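Local atomic coordinates of protein synthesis inhibitor I (Hordeum vulgare, PDB entry 4FBB), a protein that inhibits protein synthesis as a member of the plant ribosome-inactivating protein family and here holds adenine in a pocket. Residues E176-Q181 / L255-F260; D141-L146 / T168-M173; P53-N58 / R83-Y88. The protein carries 3 engineered substitutions. All coordinates share one frame; numbering follows the deposited sequence.

Contact 1 (E176-Q181 / L255-F260); sequences EATRFQ and LGILLF. With ADE (adenine), chain E.
Gly256 and Ile257 both point their backbone N-H groups at the carbonyl of Arg179. This is the C-terminal end of helix 157-179 in the ribosome-inactivating protein fold. Gly256 N donates a hydrogen bond to Arg179 O at 2.6 Å, and Ile257 N donates to Arg179 O at 3.3 Å. The two donors come from one face of the carbonyl, 41° and 48° above its plane. They grip the oxygen just where Phe180 leaves the helical path. One residue earlier, Thr178 O receives a CA-H...O contact from Gly256 CA at 3.6 Å. Thr178 CG2 then lies alongside Ile257 CG2, 4.0 Å away; this methyl is anti to the backbone N, while OG1 bonds back to Val174 O. Phe180 CE1 also meets Leu255 CD2 at 4.3 Å.

Around this shell, Arg36 holds Thr178 O, and Arg49 holds the carbonyls of Leu255 and Gly256. The Arg179 side chain starts away from segment 255-260, and its extended run from CG to NE takes the guanidinium to the adenine. Glu176 steadies the guanidinium through a salt bridge, and NH2 also bonds to Asn86 O. Glu176 OE2 is hydrogen-bonded to Tyr119 OH and takes a weak bond from adenine N9. Arg179 NH1 and NH2 both donate to adenine N3, at 3.1 and 3.3 Å.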
# COMPACT_ATOMS: atom_id res chain seq x y z
N GLU A 176 -1.56 -0.82 -2.87
CA GLU A 176 -1.37 -0.03 -4.07
C GLU A 176 -2.51 0.99 -4.18
O GLU A 176 -2.33 2.09 -4.70
CB GLU A 176 -1.30 -0.93 -5.30
CG GLU A 176 -0.27 -2.07 -5.19
CD GLU A 176 1.18 -1.57 -5.00
OE1 GLU A 176 1.45 -0.35 -5.12
OE2 GLU A 176 2.05 -2.42 -4.70
N ALA A 177 -3.68 0.61 -3.66
CA ALA A 177 -4.83 1.51 -3.60
C ALA A 177 -4.54 2.74 -2.74
O ALA A 177 -4.90 3.86 -3.10
CB ALA A 177 -6.03 0.76 -3.06
N THR A 178 -3.90 2.52 -1.59
CA THR A 178 -3.52 3.64 -0.72
C THR A 178 -2.53 4.54 -1.46
O THR A 178 -2.67 5.77 -1.45
CB THR A 178 -2.92 3.15 0.63
OG1 THR A 178 -3.92 2.46 1.39
CG2 THR A 178 -2.40 4.30 1.45
N ARG A 179 -1.54 3.94 -2.11
CA ARG A 179 -0.52 4.71 -2.84
C ARG A 179 -1.03 5.47 -4.05
O ARG A 179 -0.56 6.56 -4.34
CB ARG A 179 0.61 3.79 -3.29
CG ARG A 179 1.46 3.28 -2.15
CD ARG A 179 2.16 2.02 -2.59
NE ARG A 179 3.09 1.52 -1.58
CZ ARG A 179 3.52 0.26 -1.54
NH1 ARG A 179 3.08 -0.61 -2.44
NH2 ARG A 179 4.38 -0.11 -0.60
N PHE A 180 -1.98 4.88 -4.78
CA PHE A 180 -2.43 5.48 -6.05
C PHE A 180 -3.92 5.71 -6.12
O PHE A 180 -4.71 4.81 -5.83
CB PHE A 180 -1.99 4.62 -7.24
CG PHE A 180 -0.50 4.46 -7.34
CD1 PHE A 180 0.28 5.46 -7.90
CD2 PHE A 180 0.12 3.33 -6.84
CE1 PHE A 180 1.66 5.33 -7.97
CE2 PHE A 180 1.50 3.20 -6.90
CZ PHE A 180 2.27 4.20 -7.48
N GLN A 181 -4.29 6.92 -6.53
CA GLN A 181 -5.70 7.27 -6.75
C GLN A 181 -6.23 6.54 -7.98
O GLN A 181 -7.43 6.24 -8.08
CB GLN A 181 -5.85 8.78 -6.93
CG GLN A 181 -5.40 9.61 -5.74
CD GLN A 181 -5.87 11.05 -5.79
OE1 GLN A 181 -5.08 11.98 -5.95
NE2 GLN A 181 -7.18 11.24 -5.64
N LEU A 255 -1.13 10.30 -7.71
CA LEU A 255 -0.60 9.90 -6.41
C LEU A 255 -1.64 9.99 -5.29
O LEU A 255 -2.23 11.05 -5.06
CB LEU A 255 0.65 10.74 -6.06
CG LEU A 255 1.86 10.40 -6.94
CD1 LEU A 255 2.82 11.57 -7.06
CD2 LEU A 255 2.60 9.17 -6.38
N GLY A 256 -1.85 8.85 -4.63
CA GLY A 256 -2.62 8.78 -3.40
C GLY A 256 -1.85 9.37 -2.24
O GLY A 256 -2.33 10.28 -1.56
N ILE A 257 -0.65 8.84 -2.00
CA ILE A 257 0.27 9.42 -1.02
C ILE A 257 1.68 9.16 -1.53
O ILE A 257 1.93 8.10 -2.10
CB ILE A 257 0.03 8.83 0.39
CG1 ILE A 257 1.03 9.40 1.41
CG2 ILE A 257 0.09 7.30 0.38
CD1 ILE A 257 0.66 9.06 2.83
N LEU A 258 2.58 10.14 -1.39
CA LEU A 258 3.93 10.03 -1.97
C LEU A 258 4.87 9.30 -1.02
O LEU A 258 4.78 9.47 0.19
CB LEU A 258 4.52 11.41 -2.31
CG LEU A 258 4.08 12.17 -3.56
CD1 LEU A 258 2.68 12.75 -3.37
CD2 LEU A 258 5.07 13.28 -3.88
N LEU A 259 5.78 8.48 -1.56
CA LEU A 259 6.88 7.95 -0.75
C LEU A 259 7.83 9.12 -0.51
O LEU A 259 8.03 9.95 -1.41
CB LEU A 259 7.62 6.84 -1.50
CG LEU A 259 8.78 6.13 -0.78
CD1 LEU A 259 8.33 5.39 0.46
CD2 LEU A 259 9.47 5.16 -1.76
N PHE A 260 8.42 9.23 0.67
CA PHE A 260 9.42 10.27 0.82
C PHE A 260 10.67 9.92 0.02
O PHE A 260 11.19 8.81 0.12
CB PHE A 260 9.79 10.56 2.28
CG PHE A 260 10.78 11.67 2.41
CD1 PHE A 260 10.38 12.99 2.32
CD2 PHE A 260 12.13 11.40 2.60
CE1 PHE A 260 11.28 14.03 2.43
CE2 PHE A 260 13.05 12.43 2.71
CZ PHE A 260 12.63 13.75 2.62
N9 ADE E . 4.63 -3.85 -3.47
C8 ADE E . 5.15 -4.99 -4.03
N7 ADE E . 5.32 -5.96 -3.17
C5 ADE E . 4.89 -5.43 -1.96
C6 ADE E . 4.82 -5.95 -0.65
N6 ADE E . 5.20 -7.18 -0.29
N1 ADE E . 4.34 -5.13 0.31
C2 ADE E . 3.96 -3.88 -0.01
N3 ADE E . 3.98 -3.29 -1.19
C4 ADE E . 4.48 -4.13 -2.13

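Contact 2 (D141-L146 / T168-M173); sequences DAVTAL and TTLLLM. With ADE (adenine), chain E.
Ala142 and Thr169 bring two helices together, with their CA atoms 6.8 Å apart. The axes of the short segments 141-146 and 168-173 approach to 9.9 Å. Their N-to-C directions make an angle of 129°, so they run roughly opposite but well short of antiparallel. Segment 168-173 widens into a pi-type turn at 171-173.

Ala142 is where the backbones come closest. Ala142 CB points at the other helix and sits 3.1 Å from Thr169 OG1, a tight fit. With chi1 at 56°, Thr169 OG1 lies between its own backbone N and carbonyl carbon. From there it bonds to Ala166 O, one turn back in its helix. Leu170 makes the remaining side-chain contacts with its two branches. Leu170 CD2 packs on Ala142 CB at 4.1 Å and on Val143 CG2 at 4.3 Å. Leu170 CD1 meets Leu146 CD2 tip to tip, 4.1 Å away. Leu78 of strand 78-83 touches Val143, Leu146 and Leu170, so the sheet lies against this layer.

The next residue, Leu171, leaves the contact and turns to the bound adenine. Leu171 CD2 is 3.6 Å from adenine N1, and its two methyls lie over one face of the base.

Across the helix pair the contact is made by methyl groups and one hydroxyl already bonded within its own helix. Close fit, rather than directed polar bonds between the two segments, therefore sets how they pack.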
# COMPACT_ATOMS: atom_id res chain seq x y z
N ASP A 141 -12.64 -13.72 -1.16
CA ASP A 141 -12.00 -15.03 -1.23
C ASP A 141 -10.56 -14.97 -0.72
O ASP A 141 -10.11 -15.87 0.00
CB ASP A 141 -11.99 -15.56 -2.66
CG ASP A 141 -13.37 -15.97 -3.13
OD1 ASP A 141 -14.26 -16.14 -2.27
OD2 ASP A 141 -13.55 -16.12 -4.36
N ALA A 142 -9.85 -13.93 -1.12
CA ALA A 142 -8.48 -13.70 -0.65
C ALA A 142 -8.45 -13.57 0.86
O ALA A 142 -7.57 -14.13 1.53
CB ALA A 142 -7.90 -12.46 -1.29
N VAL A 143 -9.41 -12.82 1.40
CA VAL A 143 -9.54 -12.67 2.85
C VAL A 143 -9.80 -14.03 3.50
O VAL A 143 -9.16 -14.38 4.50
CB VAL A 143 -10.65 -11.67 3.23
CG1 VAL A 143 -10.92 -11.71 4.73
CG2 VAL A 143 -10.27 -10.26 2.79
N THR A 144 -10.72 -14.80 2.92
CA THR A 144 -11.07 -16.11 3.48
C THR A 144 -9.88 -17.06 3.51
O THR A 144 -9.52 -17.60 4.56
CB THR A 144 -12.21 -16.79 2.69
OG1 THR A 144 -13.23 -15.84 2.38
CG2 THR A 144 -12.81 -17.95 3.49
N ALA A 145 -9.26 -17.26 2.35
CA ALA A 145 -8.13 -18.19 2.22
C ALA A 145 -6.97 -17.88 3.16
O ALA A 145 -6.23 -18.79 3.57
CB ALA A 145 -7.66 -18.20 0.78
N LEU A 146 -6.80 -16.61 3.50
CA LEU A 146 -5.72 -16.17 4.38
C LEU A 146 -6.14 -16.35 5.83
O LEU A 146 -5.40 -16.89 6.65
CB LEU A 146 -5.42 -14.69 4.15
CG LEU A 146 -4.00 -14.27 3.80
CD1 LEU A 146 -3.72 -14.54 2.34
CD2 LEU A 146 -3.80 -12.79 4.11
N THR A 168 -1.24 -11.16 -3.51
CA THR A 168 -1.20 -10.30 -4.70
C THR A 168 -2.49 -9.50 -4.84
O THR A 168 -2.46 -8.32 -5.21
CB THR A 168 -0.97 -11.11 -5.98
OG1 THR A 168 0.21 -11.92 -5.84
CG2 THR A 168 -0.82 -10.18 -7.18
N THR A 169 -3.62 -10.13 -4.55
CA THR A 169 -4.92 -9.45 -4.63
C THR A 169 -5.04 -8.33 -3.59
O THR A 169 -5.42 -7.21 -3.93
CB THR A 169 -6.10 -10.44 -4.52
OG1 THR A 169 -5.97 -11.20 -3.31
CG2 THR A 169 -6.12 -11.41 -5.71
N LEU A 170 -4.71 -8.62 -2.33
CA LEU A 170 -4.81 -7.61 -1.28
C LEU A 170 -3.80 -6.46 -1.41
O LEU A 170 -4.12 -5.31 -1.12
CB LEU A 170 -4.67 -8.23 0.11
CG LEU A 170 -5.68 -9.30 0.52
CD1 LEU A 170 -5.49 -9.68 1.99
CD2 LEU A 170 -7.09 -8.81 0.27
N LEU A 171 -2.57 -6.77 -1.81
CA LEU A 171 -1.56 -5.74 -2.05
C LEU A 171 -2.13 -4.72 -3.03
O LEU A 171 -1.96 -3.51 -2.86
CB LEU A 171 -0.30 -6.34 -2.65
CG LEU A 171 0.63 -7.13 -1.74
CD1 LEU A 171 1.86 -7.57 -2.52
CD2 LEU A 171 1.03 -6.29 -0.55
N LEU A 172 -2.81 -5.22 -4.05
CA LEU A 172 -3.37 -4.37 -5.07
C LEU A 172 -4.56 -3.58 -4.54
O LEU A 172 -4.61 -2.36 -4.71
CB LEU A 172 -3.75 -5.20 -6.29
CG LEU A 172 -2.52 -5.58 -7.11
CD1 LEU A 172 -2.82 -6.72 -8.07
CD2 LEU A 172 -2.02 -4.36 -7.85
N MET A 173 -5.46 -4.25 -3.83
CA MET A 173 -6.72 -3.62 -3.40
C MET A 173 -6.62 -2.84 -2.08
O MET A 173 -7.52 -2.07 -1.72
CB MET A 173 -7.84 -4.66 -3.33
CG MET A 173 -8.12 -5.30 -4.68
SD MET A 173 -9.45 -6.51 -4.62
CE MET A 173 -10.91 -5.44 -4.68
N9 ADE E . 4.63 -3.85 -3.47
C8 ADE E . 5.15 -4.99 -4.03
N7 ADE E . 5.32 -5.96 -3.17
C5 ADE E . 4.89 -5.43 -1.96
C6 ADE E . 4.82 -5.95 -0.65
N6 ADE E . 5.20 -7.18 -0.29
N1 ADE E . 4.34 -5.13 0.31
C2 ADE E . 3.96 -3.88 -0.01
N3 ADE E . 3.98 -3.29 -1.19
C4 ADE E . 4.48 -4.13 -2.13

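Contact 3 (P53-N58 / R83-Y88); sequences PPVEPN and RADNIY. With ADE (adenine), chain E.
Val55 rests against Asp85 in the loop of a beta-hairpin, between strands 78-83 and 89-93 of the mixed sheet. At the base of the loop, Arg83 N bonds to Tyr88 O. The proline-rich segment 53-58 runs beside the loop without regular structure.

Val55 spreads its two methyls over the Asp85 side chain. Val55 CG1 lies 3.8 Å from Asp85 OD2, and Val55 CG2 lies 3.9 Å from Asp85 CB. Val55 CG1 also meets the edge of the Arg83 guanidinium, near its plane. The carboxylate is held firmly by Arg83 in a salt bridge, gripped side-on by two nitrogens. Arg83 NH2 reaches Asp85 OD2 at 2.8 Å in an almost straight bond, 177° at the hydrogen. Arg83 NE reaches Asp85 OD1 at 2.9 Å, on the syn lone pair. The bend in the Arg83 chain at chi3, 53°, brings both nitrogens round to this carboxylate. Asn86 ND2 lies over one face of the guanidinium.

Two waters join the segments. One donates to Pro53 O at 2.9 Å and to Asp85 O at 2.8 Å. The other accepts from Glu56 N and donates to Asp85 OD2, giving that oxygen a second partner.

Beyond the salt bridge, Asn86 OD1 accepts from Tyr88 N at 3.3 Å. Ile87, between them, has a positive phi, and its carbonyl bonds to Asn175. The Tyr88 ring then lies over one face of the adenine; adenine C2 is 3.4 Å above the plane of the Tyr88 ring, offset toward its rim. The arrangement is that of a hairpin loop with an Asx turn inside it; a tyrosine against the adenine is as in relatives such as ricin.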
# COMPACT_ATOMS: atom_id res chain seq x y z
N PRO A 53 6.14 10.40 5.96
CA PRO A 53 7.37 10.89 6.59
C PRO A 53 8.52 10.01 6.11
O PRO A 53 8.28 8.91 5.63
CB PRO A 53 7.11 10.66 8.08
CG PRO A 53 6.19 9.47 8.12
CD PRO A 53 5.31 9.62 6.89
N PRO A 54 9.77 10.49 6.22
CA PRO A 54 10.89 9.63 5.82
C PRO A 54 10.96 8.36 6.66
O PRO A 54 10.35 8.29 7.72
CB PRO A 54 12.11 10.49 6.13
CG PRO A 54 11.63 11.87 5.93
CD PRO A 54 10.21 11.88 6.45
N VAL A 55 11.69 7.37 6.17
CA VAL A 55 11.99 6.17 6.95
C VAL A 55 13.03 6.59 7.99
O VAL A 55 13.99 7.29 7.65
CB VAL A 55 12.54 5.03 6.06
CG1 VAL A 55 13.03 3.86 6.92
CG2 VAL A 55 11.49 4.57 5.05
N GLU A 56 12.83 6.21 9.24
CA GLU A 56 13.74 6.65 10.31
C GLU A 56 15.09 5.96 10.18
O GLU A 56 15.16 4.74 10.09
CB GLU A 56 13.12 6.38 11.68
CG GLU A 56 11.90 7.24 11.98
CD GLU A 56 11.57 7.29 13.46
OE1 GLU A 56 11.26 6.22 14.02
OE2 GLU A 56 11.64 8.39 14.05
N PRO A 57 16.18 6.76 10.15
CA PRO A 57 17.50 6.15 9.95
C PRO A 57 18.08 5.57 11.24
O PRO A 57 17.89 6.16 12.31
CB PRO A 57 18.35 7.33 9.46
CG PRO A 57 17.71 8.54 10.10
CD PRO A 57 16.23 8.23 10.22
N ASN A 58 18.75 4.43 11.12
CA ASN A 58 19.52 3.78 12.20
C ASN A 58 18.73 2.91 13.19
O ASN A 58 19.21 2.64 14.30
CB ASN A 58 20.42 4.78 12.93
CG ASN A 58 21.36 5.50 11.99
OD1 ASN A 58 21.90 4.91 11.06
ND2 ASN A 58 21.55 6.80 12.23
N ARG A 83 3.78 -1.45 7.15
CA ARG A 83 4.69 -0.41 7.63
C ARG A 83 4.14 0.99 7.38
O ARG A 83 3.65 1.29 6.29
CB ARG A 83 6.07 -0.54 6.98
CG ARG A 83 6.79 -1.82 7.37
CD ARG A 83 8.15 -1.91 6.72
NE ARG A 83 8.95 -0.71 6.96
CZ ARG A 83 10.23 -0.59 6.65
NH1 ARG A 83 10.87 -1.61 6.07
NH2 ARG A 83 10.89 0.54 6.91
N ALA A 84 4.22 1.85 8.39
CA ALA A 84 3.69 3.20 8.29
C ALA A 84 4.62 4.17 7.59
O ALA A 84 4.29 5.35 7.46
CB ALA A 84 3.35 3.72 9.67
N ASP A 85 5.78 3.68 7.14
CA ASP A 85 6.76 4.53 6.48
C ASP A 85 6.82 4.33 4.97
O ASP A 85 7.07 5.28 4.23
CB ASP A 85 8.16 4.40 7.12
CG ASP A 85 8.60 2.95 7.29
OD1 ASP A 85 8.02 2.04 6.65
OD2 ASP A 85 9.56 2.71 8.06
N ASN A 86 6.59 3.10 4.52
CA ASN A 86 6.56 2.82 3.08
C ASN A 86 5.39 1.93 2.65
O ASN A 86 5.35 1.46 1.51
CB ASN A 86 7.88 2.21 2.59
CG ASN A 86 8.15 0.84 3.19
OD1 ASN A 86 7.42 0.36 4.06
ND2 ASN A 86 9.22 0.20 2.72
N ILE A 87 4.46 1.70 3.58
CA ILE A 87 3.23 0.96 3.31
C ILE A 87 3.51 -0.46 2.80
O ILE A 87 2.79 -1.01 1.97
CB ILE A 87 2.29 1.75 2.36
CG1 ILE A 87 2.32 3.24 2.72
CG2 ILE A 87 0.87 1.22 2.48
CD1 ILE A 87 1.63 4.15 1.68
N TYR A 88 4.58 -1.06 3.33
CA TYR A 88 4.91 -2.42 2.95
C TYR A 88 4.16 -3.45 3.78
O TYR A 88 4.08 -3.35 5.01
CB TYR A 88 6.43 -2.66 2.95
CG TYR A 88 6.97 -2.62 1.55
CD1 TYR A 88 7.14 -1.42 0.89
CD2 TYR A 88 7.27 -3.80 0.87
CE1 TYR A 88 7.61 -1.38 -0.41
CE2 TYR A 88 7.73 -3.77 -0.43
CZ TYR A 88 7.91 -2.56 -1.07
OH TYR A 88 8.38 -2.53 -2.36
N9 ADE E . 4.63 -3.85 -3.47
C8 ADE E . 5.15 -4.99 -4.03
N7 ADE E . 5.32 -5.96 -3.17
C5 ADE E . 4.89 -5.43 -1.96
C6 ADE E . 4.82 -5.95 -0.65
N6 ADE E . 5.20 -7.18 -0.29
N1 ADE E . 4.34 -5.13 0.31
C2 ADE E . 3.96 -3.88 -0.01
N3 ADE E . 3.98 -3.29 -1.19
C4 ADE E . 4.48 -4.13 -2.13
O HOH W 1 8.52 7.43 3.16
O HOH W 2 10.53 4.42 9.58

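In the fold
Along the chain contact 3 comes first, then contact 2, then contact 1. Contacts 1 and 2 share helix 157-179; their centres are 19 Å apart, and Glu176 N probably bonds to Leu171 O between them. Contacts 1 and 3 are closer, with centres 14 Å apart, and they touch through Arg179 and through Phe260 on Pro54. Contacts 2 and 3 lie on opposite sides of the chain's centre, 23 Å between centres, and do not touch. All three still reach the adenine. Leu171 and Tyr88 lie over opposite faces of the base, and contact 1 supplies the edge. Helix 157-179 and the 83-88 loop thus come together at the pocket, which Gly117 and Leu89 also help form.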